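Local coordinates for XisI protein-like (Anabaena variabilis, PDB 2NLV) that is of unknown function but, as a XisI-like protein, is probably related to the accessory factors for site-specific recombination of nitrogen-fixation genes in cyanobacteria, at residues E82-M87 and E92-G97; D63-D66 and L71-N74. One frame throughout, in Å; residues are numbered along the deposited sequence.

Contact 1 (E82-M87 and E92-G97); sequences EELVMM and EDIVLG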
ATOM      1  N   GLU A  82     -20.225   1.828  -5.700  1.00 10.34           N
ATOM      2  CA  GLU A  82     -21.409   1.247  -6.236  1.00 11.11           C
ATOM      3  C   GLU A  82     -21.286  -0.219  -6.534  1.00  9.20           C
ATOM      4  O   GLU A  82     -22.250  -0.970  -6.430  1.00 10.64           O
ATOM      5  CB  GLU A  82     -21.836   2.008  -7.498  1.00 11.09           C
ATOM      6  CG  GLU A  82     -22.653   3.232  -7.179  1.00 12.26           C
ATOM      7  CD  GLU A  82     -23.809   3.014  -6.161  1.00 22.63           C
ATOM      8  OE1 GLU A  82     -24.804   2.315  -6.495  1.00 23.91           O
ATOM      9  OE2 GLU A  82     -23.737   3.550  -5.008  1.00 26.48           O
ATOM     10  N   GLU A  83     -20.085  -0.658  -6.906  1.00  8.98           N
ATOM     11  CA  GLU A  83     -19.901  -2.053  -7.137  1.00  9.82           C
ATOM     12  C   GLU A  83     -20.035  -2.860  -5.851  1.00  8.77           C
ATOM     13  O   GLU A  83     -20.655  -3.924  -5.815  1.00 10.79           O
ATOM     14  CB  GLU A  83     -18.551  -2.294  -7.836  1.00 10.59           C
ATOM     15  CG  GLU A  83     -18.588  -1.712  -9.230  1.00 11.50           C
ATOM     16  CD  GLU A  83     -17.265  -1.572  -9.894  1.00 12.34           C
ATOM     17  OE1 GLU A  83     -16.222  -1.735  -9.231  1.00 14.36           O
ATOM     18  OE2 GLU A  83     -17.256  -1.311 -11.103  1.00 12.80           O
ATOM     19  N   LEU A  84     -19.455  -2.360  -4.768  1.00  8.41           N
ATOM     20  CA  LEU A  84     -19.622  -3.001  -3.473  1.00  9.22           C
ATOM     21  C   LEU A  84     -21.064  -3.077  -3.056  1.00 10.41           C
ATOM     22  O   LEU A  84     -21.532  -4.072  -2.518  1.00  8.22           O
ATOM     23  CB  LEU A  84     -18.777  -2.315  -2.388  1.00  9.01           C
ATOM     24  CG  LEU A  84     -17.269  -2.460  -2.556  1.00 10.33           C
ATOM     25  CD1 LEU A  84     -16.657  -1.484  -1.587  1.00 11.72           C
ATOM     26  CD2 LEU A  84     -16.786  -3.899  -2.284  1.00 12.68           C
ATOM     27  N   VAL A  85     -21.818  -1.998  -3.297  1.00  9.10           N
ATOM     28  CA  VAL A  85     -23.253  -2.035  -3.020  1.00  8.29           C
ATOM     29  C   VAL A  85     -23.955  -3.095  -3.837  1.00 10.20           C
ATOM     30  O   VAL A  85     -24.818  -3.795  -3.307  1.00 10.28           O
ATOM     31  CB  VAL A  85     -23.872  -0.652  -3.271  1.00 10.06           C
ATOM     32  CG1 VAL A  85     -25.364  -0.618  -3.080  1.00 10.59           C
ATOM     33  CG2 VAL A  85     -23.299   0.307  -2.285  1.00 12.39           C
HETATM   34  N   MSE A  86     -23.636  -3.225  -5.134  0.50  8.84           N
HETATM   35  CA  MSE A  86     -24.231  -4.265  -5.999  0.50 10.29           C
HETATM   36  C   MSE A  86     -24.110  -5.621  -5.319  0.50 12.09           C
HETATM   37  O   MSE A  86     -25.069  -6.426  -5.294  0.50 11.18           O
HETATM   38  CB  MSE A  86     -23.541  -4.315  -7.372  0.50  9.82           C
HETATM   39  CG  MSE A  86     -24.127  -5.368  -8.347  0.50 10.59           C
HETATM   40 SE   MSE A  86     -25.969  -5.117  -8.879  0.37 14.26          SE
HETATM   41  CE  MSE A  86     -26.090  -3.348  -8.623  0.50  4.88           C
HETATM   42  N   MSE A  87     -22.904  -5.860  -4.789  0.50 12.26           N
HETATM   43  CA  MSE A  87     -22.495  -7.137  -4.203  0.50 13.34           C
HETATM   44  C   MSE A  87     -22.973  -7.355  -2.792  0.50 12.37           C
HETATM   45  O   MSE A  87     -22.692  -8.389  -2.206  0.50 14.59           O
HETATM   46  CB  MSE A  87     -20.963  -7.234  -4.212  0.50 15.85           C
HETATM   47  CG  MSE A  87     -20.376  -7.235  -5.587  0.50 18.60           C
HETATM   48 SE   MSE A  87     -21.202  -8.623  -6.653  0.37 25.74          SE
HETATM   49  CE  MSE A  87     -19.893 -10.063  -6.475  0.50 19.80           C
ATOM     50  N   GLU A  92     -24.323   2.539   4.002  1.00 10.72           N
ATOM     51  CA  GLU A  92     -23.880   3.122   5.261  1.00 10.83           C
ATOM     52  C   GLU A  92     -22.564   2.527   5.837  1.00 10.38           C
ATOM     53  O   GLU A  92     -21.944   3.083   6.753  1.00 11.77           O
ATOM     54  CB  GLU A  92     -25.013   3.077   6.294  1.00 15.11           C
ATOM     55  CG  GLU A  92     -25.484   1.709   6.627  1.00 18.47           C
ATOM     56  CD  GLU A  92     -26.673   1.227   5.746  1.00 23.90           C
ATOM     57  OE1 GLU A  92     -26.955   1.638   4.528  1.00 19.46           O
ATOM     58  OE2 GLU A  92     -27.387   0.380   6.344  1.00 36.10           O
ATOM     59  N   ASP A  93     -22.142   1.374   5.290  1.00  9.80           N
ATOM     60  CA  ASP A  93     -20.913   0.726   5.701  1.00  9.49           C
ATOM     61  C   ASP A  93     -19.751   0.963   4.740  1.00  8.52           C
ATOM     62  O   ASP A  93     -18.719   0.297   4.849  1.00  8.35           O
ATOM     63  CB  ASP A  93     -21.065  -0.778   5.876  1.00 10.26           C
ATOM     64  CG  ASP A  93     -21.766  -1.168   7.159  1.00 12.42           C
ATOM     65  OD1 ASP A  93     -22.077  -0.270   7.968  1.00 13.74           O
ATOM     66  OD2 ASP A  93     -21.991  -2.378   7.377  1.00 11.92           O
ATOM     67  N   ILE A  94     -19.930   1.921   3.840  1.00  7.82           N
ATOM     68  CA  ILE A  94     -18.849   2.416   2.977  1.00  8.46           C
ATOM     69  C   ILE A  94     -18.525   3.852   3.359  1.00  7.17           C
ATOM     70  O   ILE A  94     -19.443   4.654   3.520  1.00  7.92           O
ATOM     71  CB  ILE A  94     -19.264   2.291   1.511  1.00  8.00           C
ATOM     72  CG1 ILE A  94     -19.408   0.817   1.171  1.00 10.22           C
ATOM     73  CG2 ILE A  94     -18.165   2.871   0.620  1.00  9.43           C
ATOM     74  CD1 ILE A  94     -20.216   0.579  -0.119  1.00 10.25           C
ATOM     75  N   VAL A  95     -17.269   4.157   3.576  1.00  7.20           N
ATOM     76  CA  VAL A  95     -16.834   5.511   3.874  1.00  6.73           C
ATOM     77  C   VAL A  95     -15.984   6.002   2.747  1.00  6.24           C
ATOM     78  O   VAL A  95     -14.977   5.325   2.391  1.00  6.77           O
ATOM     79  CB  VAL A  95     -16.112   5.604   5.233  1.00  7.10           C
ATOM     80  CG1 VAL A  95     -15.657   7.075   5.545  1.00  8.82           C
ATOM     81  CG2 VAL A  95     -16.993   5.054   6.394  1.00  8.24           C
ATOM     82  N   LEU A  96     -16.296   7.165   2.177  1.00  5.97           N
ATOM     83  CA  LEU A  96     -15.480   7.743   1.134  1.00  6.39           C
ATOM     84  C   LEU A  96     -14.313   8.507   1.720  1.00  6.70           C
ATOM     85  O   LEU A  96     -14.361   9.718   1.904  1.00  7.71           O
ATOM     86  CB  LEU A  96     -16.338   8.601   0.224  1.00  7.05           C
ATOM     87  CG  LEU A  96     -17.459   7.872  -0.513  1.00  7.30           C
ATOM     88  CD1 LEU A  96     -18.150   8.882  -1.468  1.00  9.68           C
ATOM     89  CD2 LEU A  96     -16.929   6.689  -1.310  1.00  8.74           C
ATOM     90  N   GLY A  97     -13.274   7.784   2.096  1.00  7.75           N
ATOM     91  CA  GLY A  97     -12.060   8.366   2.663  1.00  6.76           C
ATOM     92  C   GLY A  97     -11.394   9.323   1.701  1.00  9.00           C
ATOM     93  O   GLY A  97     -10.790  10.313   2.125  1.00  8.40           O
TER
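Ile94 carries this contact alone from its side, pressing one methyl against Leu84 and Val85 on the helix across from it. Just before it, Asp93 turns its carboxylate to another part of the fold, where OD2 is hydrogen-bonded to Tyr8 of helix 2-21. Ile94 lies in strand 94-96, and its CB leaves the backbone toward the helix. CG1 lies anti to the carbonyl carbon and CD1 continues the extended chain (chi2 163°), which carries the methyl to the helix surface. There CD1 packs 3.9 Å from Leu84 CB and 3.8 Å from Val85 CG2, the branch of that valine beside its own backbone N. The contact is wholly apolar, and Val89 in the intervening loop touches both Leu84 and Ile94. Beyond it the backbone of Val95 pairs with Ile69 of strand 68-74, and Gly97 O accepts a hydrogen bond from Trp49 of the second subunit. Helix 80-86 thus packs on strand 94-96 within a beta-alpha-beta unit, whose two strands, 68-74 and 94-96, run parallel and adjacent.

Contact 2 (D63-D66 and L71-N74); sequences DIKD and LQQN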
ATOM      1  N   ASP A  63      -9.560   0.178   2.927  1.00  6.60           N
ATOM      2  CA  ASP A  63      -9.335  -0.310   4.293  1.00  7.36           C
ATOM      3  C   ASP A  63     -10.634  -0.861   4.843  1.00  7.42           C
ATOM      4  O   ASP A  63     -11.690  -0.518   4.363  1.00  8.05           O
ATOM      5  CB  ASP A  63      -8.829   0.778   5.187  1.00  7.93           C
ATOM      6  CG  ASP A  63      -7.510   1.375   4.690  1.00  9.17           C
ATOM      7  OD1 ASP A  63      -6.579   0.579   4.408  1.00  8.68           O
ATOM      8  OD2 ASP A  63      -7.435   2.611   4.626  1.00 10.20           O
ATOM      9  N   ILE A  64     -10.554  -1.677   5.881  1.00  7.63           N
ATOM     10  CA  ILE A  64     -11.720  -2.004   6.692  1.00  7.28           C
ATOM     11  C   ILE A  64     -11.399  -1.573   8.096  1.00  8.23           C
ATOM     12  O   ILE A  64     -10.428  -2.024   8.680  1.00  8.85           O
ATOM     13  CB  ILE A  64     -12.156  -3.499   6.594  1.00  7.84           C
ATOM     14  CG1 ILE A  64     -12.349  -3.938   5.157  1.00  9.35           C
ATOM     15  CG2 ILE A  64     -13.455  -3.676   7.370  1.00  8.89           C
ATOM     16  CD1 ILE A  64     -12.480  -5.439   4.948  1.00 10.43           C
ATOM     17  N   LYS A  65     -12.160  -0.597   8.575  1.00  8.92           N
ATOM     18  CA  LYS A  65     -11.920   0.107   9.854  1.00 10.23           C
ATOM     19  C   LYS A  65     -13.187   0.082  10.641  1.00 10.07           C
ATOM     20  O   LYS A  65     -14.210   0.515  10.180  1.00 10.66           O
ATOM     21  CB  LYS A  65     -11.492   1.556   9.634  1.00 11.43           C
ATOM     22  CG  LYS A  65     -10.205   1.749   8.843  1.00 12.47           C
ATOM     23  CD  LYS A  65     -10.002   3.191   8.373  1.00 13.28           C
ATOM     24  CE  LYS A  65      -9.671   4.130   9.533  1.00 21.41           C
ATOM     25  NZ  LYS A  65      -9.866   5.571   9.187  1.00 23.81           N
ATOM     26  N   ASP A  66     -13.120  -0.523  11.823  1.00 12.86           N
ATOM     27  CA  ASP A  66     -14.272  -0.707  12.692  1.00 15.87           C
ATOM     28  C   ASP A  66     -15.412  -1.333  11.939  1.00 17.32           C
ATOM     29  O   ASP A  66     -16.567  -0.959  12.061  1.00 18.43           O
ATOM     30  CB  ASP A  66     -14.654   0.625  13.348  1.00 16.08           C
ATOM     31  CG  ASP A  66     -13.509   1.223  14.141  1.00 28.92           C
ATOM     32  OD1 ASP A  66     -12.860   0.474  14.909  1.00 33.61           O
ATOM     33  OD2 ASP A  66     -13.226   2.427  13.973  1.00 39.33           O
ATOM     34  N   LEU A  71     -13.083   3.525   1.144  1.00  6.84           N
ATOM     35  CA  LEU A  71     -12.458   3.767  -0.192  1.00  6.80           C
ATOM     36  C   LEU A  71     -11.500   4.931  -0.064  1.00  6.33           C
ATOM     37  O   LEU A  71     -11.923   6.072   0.194  1.00  6.60           O
ATOM     38  CB  LEU A  71     -13.497   4.010  -1.249  1.00  7.20           C
ATOM     39  CG  LEU A  71     -12.946   4.296  -2.657  1.00  8.02           C
ATOM     40  CD1 LEU A  71     -12.100   3.123  -3.238  1.00  9.10           C
ATOM     41  CD2 LEU A  71     -14.046   4.680  -3.643  1.00  8.23           C
ATOM     42  N   GLN A  72     -10.207   4.681  -0.201  1.00  6.00           N
ATOM     43  CA  GLN A  72      -9.194   5.688   0.025  1.00  7.65           C
ATOM     44  C   GLN A  72      -8.569   6.261  -1.206  1.00  6.66           C
ATOM     45  O   GLN A  72      -8.007   7.335  -1.163  1.00  7.88           O
ATOM     46  CB  GLN A  72      -8.059   5.147   0.916  1.00  7.84           C
ATOM     47  CG  GLN A  72      -8.534   4.560   2.275  1.00  7.41           C
ATOM     48  CD  GLN A  72      -8.749   5.576   3.358  1.00  8.42           C
ATOM     49  OE1 GLN A  72      -9.060   6.726   3.092  1.00  8.04           O
ATOM     50  NE2 GLN A  72      -8.628   5.129   4.619  1.00  8.40           N
ATOM     51  N   GLN A  73      -8.647   5.538  -2.314  1.00  7.13           N
ATOM     52  CA  GLN A  73      -8.041   5.977  -3.571  1.00  6.63           C
ATOM     53  C   GLN A  73      -8.755   5.250  -4.682  1.00  8.35           C
ATOM     54  O   GLN A  73      -9.069   4.061  -4.565  1.00  6.47           O
ATOM     55  CB  GLN A  73      -6.558   5.592  -3.574  1.00  8.79           C
ATOM     56  CG  GLN A  73      -5.767   5.762  -4.875  1.00 12.39           C
ATOM     57  CD  GLN A  73      -5.101   7.043  -4.924  1.00 16.36           C
ATOM     58  OE1 GLN A  73      -5.617   8.051  -4.460  1.00 17.57           O
ATOM     59  NE2 GLN A  73      -3.904   7.030  -5.515  1.00 13.88           N
ATOM     60  N   ASN A  74      -9.046   5.941  -5.808  1.00  7.30           N
ATOM     61  CA  ASN A  74      -9.607   5.349  -7.006  1.00  7.76           C
ATOM     62  C   ASN A  74      -9.194   6.172  -8.193  1.00  9.52           C
ATOM     63  O   ASN A  74      -9.743   7.247  -8.443  1.00  9.56           O
ATOM     64  CB  ASN A  74     -11.116   5.311  -6.966  1.00 10.03           C
ATOM     65  CG  ASN A  74     -11.688   4.804  -8.256  1.00 10.01           C
ATOM     66  OD1 ASN A  74     -11.071   4.002  -8.957  1.00  9.86           O
ATOM     67  ND2 ASN A  74     -12.926   5.224  -8.540  1.00 10.70           N
TER
HETATM   68  O   HOH W   1      -8.057   6.370   7.255  1.00 13.78           O
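Gln72 reaches across the hairpin to Asp63, and its side chain can be followed outward from the backbone. CB points toward strand 53-65. CG comes next, 3.2 Å from Asp63 OD2, and the chain then bends at chi2 (-83°), which swings the amide round beside the carboxylate. CD passes 3.5 Å from the same oxygen. At the tip NE2 donates to Asp63 OD2 over 2.8 Å, with an N-H...O angle of 158°; the acceptor lies close to the plane of the amide and is met nearly along the C-O bond. Carboxylate and amide planes are turned 72° apart. The other amide N-H goes to a water, 3.0 Å from Gln72 NE2, which also accepts from Lys65 NZ at 2.8 Å, linking the lysine tip to the glutamine. The amide oxygen OE1 has its own hydrogen bond elsewhere in the structure, so both ends of the amide are engaged. Lys65 CD also lies near NE2, and this side chain makes a cation-pi contact with Trp70. Asp63 is gripped further: OD1 is hydrogen-bonded to His41 and His61, and OD2 also to Gln32 of the second subunit. A classic beta bulge sets Gln72 and Gln73 together opposite His61 of the partner strand. A leucine in place of Gln72 would probably leave Asp63 OD2 short of one donor and the bridging water without its second N-H. With both oxygens held, the buried carboxylate has its rotation fixed, and its negative charge is probably stabilised by hydrogen bonds from two amides and two imidazoles, one amide belonging to the second subunit.

Overall arrangement
The two contacts follow one another along the chain: contact 2 closes its hairpin, strands 53-65 and 68-74, before contact 1 joins helix 80-86 to strand 94-96. Their centres lie 10 Å apart, and strand 68-74 belongs to both units, as second arm of the hairpin and first strand of the beta-alpha-beta unit. In the mixed sheet it runs antiparallel to 53-65 and parallel to 94-96. The contacts meet directly where Val95 O lies 2.9 Å from Leu71 N, a probable hydrogen bond, and where Gly97 CA packs against Gln72 OE1. A polar, subunit-facing contact and an apolar helix-to-sheet contact thus share one sheet in the dimer.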